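Local coordinates for protein cleavage and polyadenylation specificity factor 100 KD subunit (Methanosarcina mazei, PDB 2XR1) that probably terminates transcription by cutting nascent RNA at the exit channel of RNA polymerase, acting as a zinc-dependent endonuclease and 5'-3' exonuclease, at residues D12-I17 / V25-V30; Q36-T41 / A66-P71; S511-G516 / D542-R547. All coordinates share one frame; numbering follows the deposited sequence.

Contact 1 (D12-I17 / V25-V30)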
# COMPACT_ATOMS: atom_id res chain seq x y z
N ASP B 12 -31.51 -21.66 -8.53
CA ASP B 12 -31.10 -21.94 -9.90
C ASP B 12 -30.16 -23.15 -9.94
O ASP B 12 -30.23 -23.98 -10.84
CB ASP B 12 -30.41 -20.70 -10.50
CG ASP B 12 -30.27 -20.78 -12.02
OD1 ASP B 12 -29.54 -21.67 -12.50
OD2 ASP B 12 -30.89 -19.94 -12.72
N LEU B 13 -29.29 -23.26 -8.94
CA LEU B 13 -28.38 -24.39 -8.88
C LEU B 13 -29.12 -25.66 -8.49
O LEU B 13 -28.84 -26.74 -9.04
CB LEU B 13 -27.22 -24.13 -7.92
CG LEU B 13 -26.10 -23.18 -8.41
CD1 LEU B 13 -25.15 -22.86 -7.25
CD2 LEU B 13 -25.35 -23.77 -9.59
N LYS B 14 -30.08 -25.54 -7.57
CA LYS B 14 -30.85 -26.71 -7.18
C LYS B 14 -31.54 -27.27 -8.41
O LYS B 14 -31.35 -28.43 -8.76
CB LYS B 14 -31.87 -26.41 -6.08
CG LYS B 14 -32.71 -27.63 -5.70
CD LYS B 14 -33.24 -27.58 -4.26
CE LYS B 14 -34.66 -28.19 -4.13
NZ LYS B 14 -34.82 -29.69 -4.28
N HIS B 15 -32.27 -26.43 -9.12
CA HIS B 15 -33.03 -26.93 -10.25
C HIS B 15 -32.17 -27.51 -11.37
O HIS B 15 -32.49 -28.56 -11.91
CB HIS B 15 -34.00 -25.86 -10.75
CG HIS B 15 -35.06 -25.54 -9.74
ND1 HIS B 15 -35.58 -24.27 -9.58
CD2 HIS B 15 -35.67 -26.32 -8.81
CE1 HIS B 15 -36.48 -24.29 -8.61
NE2 HIS B 15 -36.55 -25.52 -8.12
N LYS B 16 -31.07 -26.84 -11.69
CA LYS B 16 -30.06 -27.37 -12.61
C LYS B 16 -29.68 -28.80 -12.26
O LYS B 16 -29.72 -29.69 -13.09
CB LYS B 16 -28.81 -26.49 -12.55
CG LYS B 16 -28.59 -25.57 -13.74
CD LYS B 16 -27.73 -26.26 -14.80
CE LYS B 16 -27.53 -25.38 -16.04
NZ LYS B 16 -26.58 -24.26 -15.79
N ILE B 17 -29.28 -29.00 -11.01
CA ILE B 17 -28.88 -30.31 -10.51
C ILE B 17 -29.99 -31.35 -10.67
O ILE B 17 -29.78 -32.43 -11.21
CB ILE B 17 -28.54 -30.24 -9.03
CG1 ILE B 17 -27.09 -29.78 -8.84
CG2 ILE B 17 -28.74 -31.59 -8.37
CD1 ILE B 17 -26.91 -28.90 -7.64
N VAL B 25 -32.73 -40.66 -7.53
CA VAL B 25 -31.82 -39.94 -6.70
C VAL B 25 -32.35 -38.54 -6.44
O VAL B 25 -32.65 -37.79 -7.37
CB VAL B 25 -30.43 -39.91 -7.36
CG1 VAL B 25 -29.44 -39.13 -6.53
CG2 VAL B 25 -29.96 -41.35 -7.57
N THR B 26 -32.46 -38.19 -5.16
CA THR B 26 -32.97 -36.88 -4.78
C THR B 26 -32.02 -36.11 -3.90
O THR B 26 -31.19 -36.69 -3.21
CB THR B 26 -34.29 -36.99 -4.04
OG1 THR B 26 -34.11 -37.79 -2.86
CG2 THR B 26 -35.36 -37.59 -4.97
N ILE B 27 -32.15 -34.80 -3.94
CA ILE B 27 -31.48 -33.92 -2.98
C ILE B 27 -32.55 -33.09 -2.28
O ILE B 27 -33.64 -32.92 -2.82
CB ILE B 27 -30.45 -32.96 -3.63
CG1 ILE B 27 -31.11 -32.10 -4.73
CG2 ILE B 27 -29.27 -33.73 -4.12
CD1 ILE B 27 -30.23 -31.05 -5.32
N THR B 28 -32.22 -32.62 -1.09
CA THR B 28 -33.09 -31.73 -0.33
C THR B 28 -32.66 -30.27 -0.56
O THR B 28 -33.42 -29.49 -1.14
CB THR B 28 -33.11 -32.07 1.20
OG1 THR B 28 -31.77 -32.15 1.72
CG2 THR B 28 -33.79 -33.38 1.44
N ASP B 29 -31.46 -29.91 -0.13
CA ASP B 29 -30.98 -28.52 -0.22
C ASP B 29 -29.63 -28.45 -0.91
O ASP B 29 -28.88 -29.45 -1.03
CB ASP B 29 -30.90 -27.84 1.17
CG ASP B 29 -32.21 -27.12 1.57
OD1 ASP B 29 -33.24 -27.81 1.73
OD2 ASP B 29 -32.19 -25.87 1.74
N VAL B 30 -29.34 -27.23 -1.35
CA VAL B 30 -28.10 -26.85 -1.98
C VAL B 30 -27.60 -25.56 -1.29
O VAL B 30 -28.33 -24.57 -1.17
CB VAL B 30 -28.33 -26.73 -3.51
CG1 VAL B 30 -27.42 -25.76 -4.15
CG2 VAL B 30 -28.19 -28.08 -4.15
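Ile-17 meets the 25-30 segment with both of its branches, and each branch finds a different partner. CG2, anti to the backbone N, packs against CD1 of Ile-27 at 3.4 Å, the two isoleucines crossing at about a right angle. CD1, at the end of the other branch, reaches tip to tip toward CG2 of Val-30 (3.8 Å). Ile-27 gets there with CG1 set between its backbone N and carbonyl carbon (chi1 57°), from where the extended chain points CD1 at the helix. One turn earlier, Leu-13 adds only its CB, 4.1 Å from CG1 of Val-30. Lys-14 runs alongside the loop, with CG anti to the backbone N (chi1 178°) and bends at chi3 and chi4 that bring CD, CE and NZ near Thr-28 O, NZ in a weak hydrogen bond of 3.4 Å. The ammonium has its stronger partner in Glu-18, a salt bridge one helical turn on. The arrangement fastens the first helix of the KHa domain to the segment leading into its first strand: Ile-17, Ile-27 and Val-30 all rest on Leu-39 of strand 36-41, while Leu-61 of helix 52-61 touches Leu-13 and Ile-17, and Phe-47 of helix 44-49 touches Ile-27.

Contact 2 (Q36-T41 / A66-P71)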
# COMPACT_ATOMS: atom_id res chain seq x y z
N GLN B 36 -16.97 -24.88 -1.09
CA GLN B 36 -17.73 -25.93 -1.78
C GLN B 36 -19.20 -25.62 -2.01
O GLN B 36 -19.85 -24.96 -1.21
CB GLN B 36 -17.70 -27.23 -0.96
CG GLN B 36 -16.35 -27.81 -0.70
CD GLN B 36 -16.44 -29.16 -0.04
OE1 GLN B 36 -16.03 -30.16 -0.61
NE2 GLN B 36 -16.97 -29.20 1.17
N LEU B 37 -19.74 -26.18 -3.08
CA LEU B 37 -21.18 -26.29 -3.25
C LEU B 37 -21.54 -27.60 -2.63
O LEU B 37 -20.90 -28.60 -2.95
CB LEU B 37 -21.53 -26.32 -4.72
CG LEU B 37 -23.02 -26.47 -5.02
CD1 LEU B 37 -23.83 -25.44 -4.25
CD2 LEU B 37 -23.25 -26.36 -6.54
N VAL B 38 -22.52 -27.60 -1.74
CA VAL B 38 -22.85 -28.80 -1.00
C VAL B 38 -24.29 -29.19 -1.25
O VAL B 38 -25.17 -28.37 -1.06
CB VAL B 38 -22.66 -28.60 0.48
CG1 VAL B 38 -23.32 -29.71 1.25
CG2 VAL B 38 -21.18 -28.59 0.79
N LEU B 39 -24.52 -30.44 -1.67
CA LEU B 39 -25.86 -31.03 -1.85
C LEU B 39 -26.23 -31.84 -0.62
O LEU B 39 -25.55 -32.78 -0.27
CB LEU B 39 -25.91 -32.00 -3.05
CG LEU B 39 -25.21 -31.56 -4.33
CD1 LEU B 39 -25.48 -32.56 -5.44
CD2 LEU B 39 -25.68 -30.18 -4.68
N TYR B 40 -27.35 -31.50 -0.01
CA TYR B 40 -27.90 -32.33 1.04
C TYR B 40 -28.86 -33.39 0.48
O TYR B 40 -29.58 -33.12 -0.47
CB TYR B 40 -28.60 -31.44 2.07
CG TYR B 40 -27.58 -30.72 2.92
CD1 TYR B 40 -26.92 -31.38 3.97
CD2 TYR B 40 -27.22 -29.39 2.64
CE1 TYR B 40 -25.98 -30.74 4.73
CE2 TYR B 40 -26.26 -28.73 3.40
CZ TYR B 40 -25.64 -29.41 4.44
OH TYR B 40 -24.68 -28.75 5.21
N THR B 41 -28.85 -34.59 1.06
CA THR B 41 -29.66 -35.69 0.58
C THR B 41 -30.16 -36.53 1.73
O THR B 41 -29.46 -36.69 2.73
CB THR B 41 -28.82 -36.58 -0.33
OG1 THR B 41 -29.65 -37.49 -1.09
CG2 THR B 41 -27.79 -37.38 0.50
N ALA B 66 -19.68 -31.35 -3.02
CA ALA B 66 -19.76 -32.48 -2.10
C ALA B 66 -21.25 -32.76 -1.79
O ALA B 66 -22.08 -31.85 -1.71
CB ALA B 66 -18.98 -32.21 -0.81
N MET B 67 -21.60 -34.02 -1.61
CA MET B 67 -22.91 -34.33 -1.10
C MET B 67 -22.75 -34.56 0.40
O MET B 67 -21.68 -34.91 0.85
CB MET B 67 -23.51 -35.53 -1.84
CG MET B 67 -23.08 -36.86 -1.32
SD MET B 67 -23.98 -37.30 0.17
CE MET B 67 -23.17 -38.85 0.57
N ARG B 68 -23.79 -34.33 1.19
CA ARG B 68 -23.79 -34.81 2.56
C ARG B 68 -25.17 -35.19 3.11
O ARG B 68 -26.20 -34.75 2.61
CB ARG B 68 -23.08 -33.87 3.51
CG ARG B 68 -23.08 -32.42 3.15
CD ARG B 68 -22.11 -31.63 4.07
NE ARG B 68 -22.44 -31.74 5.52
CZ ARG B 68 -22.20 -30.80 6.44
NH1 ARG B 68 -21.65 -29.64 6.10
NH2 ARG B 68 -22.54 -31.03 7.71
N PRO B 69 -25.18 -36.04 4.15
CA PRO B 69 -26.43 -36.54 4.64
C PRO B 69 -27.28 -35.44 5.26
O PRO B 69 -26.77 -34.60 6.00
CB PRO B 69 -26.00 -37.55 5.71
CG PRO B 69 -24.63 -37.94 5.32
CD PRO B 69 -24.04 -36.69 4.82
N ASP B 70 -28.56 -35.44 4.95
CA ASP B 70 -29.48 -34.60 5.65
C ASP B 70 -29.36 -34.94 7.13
O ASP B 70 -29.47 -36.12 7.51
CB ASP B 70 -30.92 -34.85 5.21
CG ASP B 70 -31.87 -33.72 5.59
OD1 ASP B 70 -31.96 -32.75 4.81
OD2 ASP B 70 -32.53 -33.82 6.66
N PRO B 71 -29.11 -33.91 7.97
CA PRO B 71 -29.08 -34.13 9.43
C PRO B 71 -30.24 -35.00 9.91
O PRO B 71 -29.99 -36.00 10.59
CB PRO B 71 -29.19 -32.71 10.00
CG PRO B 71 -28.56 -31.83 8.94
CD PRO B 71 -28.83 -32.50 7.61
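Strands 36-41 and 65-69 run parallel in the three-stranded mixed sheet of a type II KH domain, joined by a crossover through helices 44-49 and 52-61. Their short axes are inclined by 35°, and Val-38, Leu-39 and Tyr-40 pair with Ala-66, Met-67 and Arg-68. The backbone bonds pass in turn between the strands: Leu-37 O and Leu-39 N hold the two ends of Ala-66, and Leu-39 O and Thr-41 N those of Arg-68. Arg-68 sends its CB to the face that carries Val-38 and Tyr-40. CG touches both CG1 of Val-38, at 3.3 Å, and CE1 of Tyr-40, at 3.7 Å; the same Val-38 methyl lies over one face of the Tyr-40 ring, toward its rim. CD stays beside it (Val-38 CG1, 3.6 Å), and the chain then bends at chi3. NE passes CE1 of Tyr-40 at 3.8 Å, so that the arginine and the tyrosine lie alongside, pointing the same way, with their planes 49° apart. At the tip, Tyr-40 OH sits over one face of the guanidinium, 3.3 Å from NH1 but too poorly angled to be a hydrogen bond; NH1 instead forms a salt bridge with Glu-33 of the neighbouring strand. On the other face of the sheet, toward the helices, Met-67 folds back at chi2 and brings SD to 3.8 Å from CG2 of Thr-41. Beyond the last strand pair, Asp-70 N donates to Thr-41 O across 2.7 Å, approaching from 36° out of the carbonyl plane.

Contact 3 (S511-G516 / D542-R547); sequences SGMMNG and DGTIGR
The side-chain amide of Asn-515 is the flat group here, its OD1 corner turned to the start of helix 545-550. OD1 takes the N-H of Ile-545 at 3.2 Å, nearly straight at the hydrogen (162°), with the donor 35° above the amide plane. At the other corner ND2 lies 4.0 Å from CG2 of Thr-544 and has a weak hydrogen bond to Gly-218 O. The peptide carbonyl of Met-513 is met in the same way: Gly-546 N donates to Met-513 O across 2.9 Å, again from above the plane. Thr-544 is the N-cap, with OG1 held between its backbone N and carbonyl carbon (chi1 57°), where it accepts from Arg-547 N at 3.2 Å and also bonds to Ala-541 O. The first three helical N-H groups are thus satisfied, two by the 511-516 loop. Apolar contacts flank them: CB of Met-513 on CG2 of Thr-544 (3.8 Å), CB of Met-514 on CG2 of Ile-545 (3.9 Å). The Met-513 side chain lies about 8 Å from a bound zinc. In the beta-CASP domain this joins the loop between strand 506-509 and helix 518-526 to helix 545-550, while Met-514 is buried against helix 518-526 and strand 533-536.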
# COMPACT_ATOMS: atom_id res chain seq x y z
N SER B 511 13.52 -24.37 22.42
CA SER B 511 13.17 -24.07 21.03
C SER B 511 14.39 -24.06 20.14
O SER B 511 15.49 -23.86 20.57
CB SER B 511 12.47 -22.72 20.93
OG SER B 511 13.18 -21.76 21.66
N GLY B 512 14.16 -24.24 18.87
CA GLY B 512 15.25 -24.43 17.91
C GLY B 512 16.33 -23.39 17.72
O GLY B 512 17.32 -23.69 17.08
N MET B 513 16.14 -22.18 18.26
CA MET B 513 17.20 -21.14 18.23
C MET B 513 17.54 -20.59 19.62
O MET B 513 18.09 -19.50 19.78
CB MET B 513 16.83 -20.03 17.25
CG MET B 513 16.68 -20.56 15.81
SD MET B 513 16.31 -19.25 14.66
CE MET B 513 16.50 -20.05 13.05
N MET B 514 17.20 -21.39 20.64
CA MET B 514 17.56 -21.15 22.03
C MET B 514 17.05 -19.84 22.59
O MET B 514 17.58 -19.37 23.59
CB MET B 514 19.08 -21.25 22.20
CG MET B 514 19.61 -22.62 21.84
SD MET B 514 21.40 -22.76 21.90
CE MET B 514 21.69 -23.18 23.62
N ASN B 515 16.02 -19.26 21.99
CA ASN B 515 15.39 -18.06 22.56
C ASN B 515 14.52 -18.39 23.75
O ASN B 515 14.05 -17.50 24.45
CB ASN B 515 14.63 -17.22 21.51
CG ASN B 515 15.44 -15.98 21.04
OD1 ASN B 515 16.61 -15.83 21.42
ND2 ASN B 515 14.83 -15.11 20.23
N GLY B 516 14.32 -19.67 24.00
CA GLY B 516 13.71 -20.10 25.24
C GLY B 516 13.34 -21.55 25.20
O GLY B 516 13.74 -22.28 24.30
N ASP B 542 19.46 -13.93 12.88
CA ASP B 542 19.89 -12.73 13.55
C ASP B 542 19.13 -12.50 14.85
O ASP B 542 17.90 -12.64 14.89
CB ASP B 542 19.60 -11.51 12.67
CG ASP B 542 20.54 -11.39 11.46
OD1 ASP B 542 21.55 -12.14 11.36
OD2 ASP B 542 20.25 -10.51 10.60
N GLY B 543 19.84 -12.11 15.91
CA GLY B 543 19.23 -11.70 17.16
C GLY B 543 18.90 -12.83 18.10
O GLY B 543 18.45 -12.61 19.21
N THR B 544 19.10 -14.07 17.67
CA THR B 544 18.79 -15.19 18.53
C THR B 544 19.96 -15.56 19.42
O THR B 544 21.11 -15.32 19.08
CB THR B 544 18.32 -16.46 17.74
OG1 THR B 544 19.29 -16.87 16.78
CG2 THR B 544 17.01 -16.19 17.04
N ILE B 545 19.65 -16.17 20.56
CA ILE B 545 20.67 -16.68 21.46
C ILE B 545 21.51 -17.67 20.68
O ILE B 545 22.72 -17.56 20.67
CB ILE B 545 20.04 -17.32 22.72
CG1 ILE B 545 19.45 -16.25 23.63
CG2 ILE B 545 21.05 -18.17 23.46
CD1 ILE B 545 20.42 -15.16 24.02
N GLY B 546 20.87 -18.60 19.99
CA GLY B 546 21.61 -19.60 19.23
C GLY B 546 22.60 -18.99 18.25
O GLY B 546 23.74 -19.43 18.11
N ARG B 547 22.17 -17.95 17.56
CA ARG B 547 23.05 -17.28 16.64
C ARG B 547 24.26 -16.69 17.36
O ARG B 547 25.39 -16.81 16.88
CB ARG B 547 22.29 -16.17 15.92
CG ARG B 547 23.15 -15.33 14.97
CD ARG B 547 23.87 -16.21 13.98
NE ARG B 547 24.11 -15.44 12.78
CZ ARG B 547 25.15 -15.62 11.96
NH1 ARG B 547 26.05 -16.57 12.20
NH2 ARG B 547 25.28 -14.81 10.89

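Along the chain the three contacts follow one another in series. Contacts 1 and 2 belong to the same KHa domain, their centres 10 Å apart, and they touch directly: Thr-26 O is 2.7 Å from Thr-41 OG1, and Asp-29 O is 2.8 Å from Tyr-40 N, both probable hydrogen bonds. Together they join the first helix, the lead-in and the strand pair 36-41/65-69 of one domain. Contact 3 lies in the beta-CASP domain, across the chain's centre, its own centre 56 and 48 Å from theirs. The segments of the KHa domain, a fold consistent with RNA binding, thus lie about 36 Å or more, nearest atoms, from the contact 3 segments, which come near the zinc site.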